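Local coordinates for type-2 restriction enzyme NlaIV (Neisseria lactamica, PDB 6QM2), which recognises the double-stranded DNA sequence 5'-GGNNCC-3' and cuts it in the middle, giving blunt-ended fragments with terminal 5'-phosphates, at residues 108-111 with 112-116. Numbering follows the deposited sequence.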
ATOM      1  N   LYS A 108     -11.080  14.806 -17.938  1.00 89.22           N
ATOM      2  CA  LYS A 108     -10.476  15.761 -18.874  1.00 94.65           C
ATOM      3  C   LYS A 108      -9.626  15.029 -19.904  1.00 95.73           C
ATOM      4  O   LYS A 108      -9.732  15.303 -21.095  1.00 94.81           O
ATOM      5  CB  LYS A 108      -9.651  16.842 -18.165  1.00 96.39           C
ATOM      6  CG  LYS A 108      -8.872  17.746 -19.126  1.00102.59           C
ATOM      7  CD  LYS A 108      -8.789  19.199 -18.675  1.00113.22           C
ATOM      8  CE  LYS A 108      -8.159  19.358 -17.296  1.00120.91           C
ATOM      9  NZ  LYS A 108      -7.863  20.784 -16.980  1.00124.96           N
ATOM     10  N   MET A 109      -8.798  14.098 -19.439  1.00 98.42           N
ATOM     11  CA  MET A 109      -7.949  13.310 -20.330  1.00100.54           C
ATOM     12  C   MET A 109      -8.762  12.446 -21.292  1.00 94.91           C
ATOM     13  O   MET A 109      -8.432  12.362 -22.475  1.00 97.64           O
ATOM     14  CB  MET A 109      -6.991  12.421 -19.532  1.00107.68           C
ATOM     15  CG  MET A 109      -5.835  13.168 -18.889  1.00112.91           C
ATOM     16  SD  MET A 109      -4.799  12.048 -17.929  1.00125.72           S
ATOM     17  CE  MET A 109      -3.857  11.236 -19.225  1.00127.20           C
ATOM     18  N   TYR A 110      -9.820  11.824 -20.776  1.00 90.04           N
ATOM     19  CA  TYR A 110     -10.643  10.875 -21.541  1.00 87.61           C
ATOM     20  C   TYR A 110     -11.519  11.544 -22.585  1.00 86.09           C
ATOM     21  O   TYR A 110     -11.688  10.997 -23.667  1.00 84.49           O
ATOM     22  CB  TYR A 110     -11.489  10.028 -20.587  1.00 87.24           C
ATOM     23  CG  TYR A 110     -12.140   8.808 -21.200  1.00 84.37           C
ATOM     24  CD1 TYR A 110     -11.475   7.585 -21.237  1.00 84.67           C
ATOM     25  CD2 TYR A 110     -13.438   8.864 -21.707  1.00 84.44           C
ATOM     26  CE1 TYR A 110     -12.072   6.456 -21.782  1.00 85.11           C
ATOM     27  CE2 TYR A 110     -14.047   7.740 -22.249  1.00 84.80           C
ATOM     28  CZ  TYR A 110     -13.359   6.539 -22.284  1.00 84.11           C
ATOM     29  OH  TYR A 110     -13.955   5.426 -22.823  1.00 84.14           O
ATOM     30  N   SER A 111     -12.069  12.714 -22.268  1.00 88.42           N
ATOM     31  CA  SER A 111     -12.838  13.485 -23.246  1.00 94.22           C
ATOM     32  C   SER A 111     -11.977  13.912 -24.449  1.00 97.55           C
ATOM     33  O   SER A 111     -12.468  13.912 -25.579  1.00100.25           O
ATOM     34  CB  SER A 111     -13.526  14.696 -22.593  1.00 93.51           C
ATOM     35  OG  SER A 111     -12.615  15.495 -21.864  1.00 93.90           O
ATOM     36  N   ASP A 112     -10.710  14.258 -24.205  1.00100.72           N
ATOM     37  CA  ASP A 112      -9.757  14.585 -25.281  1.00106.71           C
ATOM     38  C   ASP A 112      -9.292  13.343 -26.027  1.00103.80           C
ATOM     39  O   ASP A 112      -9.180  13.361 -27.249  1.00104.94           O
ATOM     40  CB  ASP A 112      -8.522  15.324 -24.740  1.00112.33           C
ATOM     41  CG  ASP A 112      -8.837  16.732 -24.250  1.00123.57           C
ATOM     42  OD1 ASP A 112      -9.923  17.269 -24.561  1.00133.11           O
ATOM     43  OD2 ASP A 112      -7.981  17.311 -23.548  1.00132.57           O
ATOM     44  N   GLU A 113      -9.005  12.283 -25.276  1.00103.63           N
ATOM     45  CA  GLU A 113      -8.506  11.021 -25.829  1.00104.00           C
ATOM     46  C   GLU A 113      -9.447  10.439 -26.881  1.00101.96           C
ATOM     47  O   GLU A 113      -8.991  10.045 -27.950  1.00106.54           O
ATOM     48  CB  GLU A 113      -8.291  10.005 -24.695  1.00110.39           C
ATOM     49  CG  GLU A 113      -7.810   8.607 -25.098  1.00114.32           C
ATOM     50  CD  GLU A 113      -6.303   8.485 -25.223  1.00116.57           C
ATOM     51  OE1 GLU A 113      -5.628   9.501 -25.510  1.00113.39           O
ATOM     52  OE2 GLU A 113      -5.802   7.354 -25.035  1.00117.66           O
ATOM     53  N   ILE A 114     -10.745  10.380 -26.582  1.00 99.37           N
ATOM     54  CA  ILE A 114     -11.709   9.730 -27.487  1.00 97.37           C
ATOM     55  C   ILE A 114     -12.021  10.509 -28.779  1.00 98.72           C
ATOM     56  O   ILE A 114     -12.618   9.951 -29.696  1.00100.24           O
ATOM     57  CB  ILE A 114     -13.022   9.302 -26.776  1.00 94.13           C
ATOM     58  CG1 ILE A 114     -13.831  10.506 -26.267  1.00 93.45           C
ATOM     59  CG2 ILE A 114     -12.713   8.320 -25.655  1.00 91.97           C
ATOM     60  CD1 ILE A 114     -15.247  10.150 -25.870  1.00 93.68           C
ATOM     61  N   ILE A 115     -11.630  11.779 -28.854  1.00 98.92           N
ATOM     62  CA  ILE A 115     -11.618  12.497 -30.135  1.00101.71           C
ATOM     63  C   ILE A 115     -10.415  12.069 -30.977  1.00105.58           C
ATOM     64  O   ILE A 115     -10.564  11.763 -32.154  1.00113.38           O
ATOM     65  CB  ILE A 115     -11.638  14.029 -29.944  1.00104.28           C
ATOM     66  CG1 ILE A 115     -13.052  14.451 -29.537  1.00105.24           C
ATOM     67  CG2 ILE A 115     -11.197  14.756 -31.220  1.00107.96           C
ATOM     68  CD1 ILE A 115     -13.202  15.907 -29.161  1.00106.79           C
ATOM     69  N   HIS A 116      -9.230  12.061 -30.375  1.00106.88           N
ATOM     70  CA  HIS A 116      -8.001  11.696 -31.085  1.00109.82           C
ATOM     71  C   HIS A 116      -7.955  10.193 -31.392  1.00107.22           C
ATOM     72  O   HIS A 116      -7.461   9.786 -32.444  1.00114.62           O
ATOM     73  CB  HIS A 116      -6.763  12.119 -30.278  1.00117.05           C
ATOM     74  CG  HIS A 116      -6.588  13.606 -30.166  1.00126.87           C
ATOM     75  ND1 HIS A 116      -5.385  14.234 -30.417  1.00135.04           N
ATOM     76  CD2 HIS A 116      -7.460  14.591 -29.833  1.00129.10           C
ATOM     77  CE1 HIS A 116      -5.524  15.536 -30.242  1.00135.51           C
ATOM     78  NE2 HIS A 116      -6.774  15.779 -29.889  1.00131.40           N
TER
HETATM   79  O   HOH W   1     -12.481  17.868 -23.055  1.00 87.35           O
HETATM   80  O   HOH W   2     -12.432  17.201 -25.672  1.00 96.71           O
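Successive turns of the short helix 107-116 meet here, with Tyr110 and Ile114 in contact on its buried face. The CG2 methyl of Ile114 sits over one face of the Tyr110 ring, 4.0 Å from the ring centroid and displaced toward the rim, a CH-pi contact; CE2 of Tyr110 is its nearest ring atom, 3.7 Å away. Tyr110 reaches this position with CG anti to the backbone N (chi1 -167°), which sends the ring outward from the helix and leaning toward its C-terminal end, where Ile114 rises beside it. Along the backbone, Ile114 N donates to Tyr110 O at 3.1 Å, and Glu113 N to Met109 O at 2.9 Å; the bond from Asp112 N to Lys108 O is weak. On another side, two waters lie between Ser111 and Asp112: one donates to Ser111 OG at 2.7 Å and is also close to Asp112 OD1, the other is 2.7 Å from Asp112 OD1 and makes at most a weak contact with Ser111 O. Ser111 OG is also hydrogen-bonded to Phe107 O, which ties the hydroxyl back to the preceding turn. Helix 191-204 packs against the buried face through Phe194 on Tyr110, Ile198 on Ile114 and Val202 on Ser111, while Trp215 of helix 215-227 touches Ile114 and Ile115.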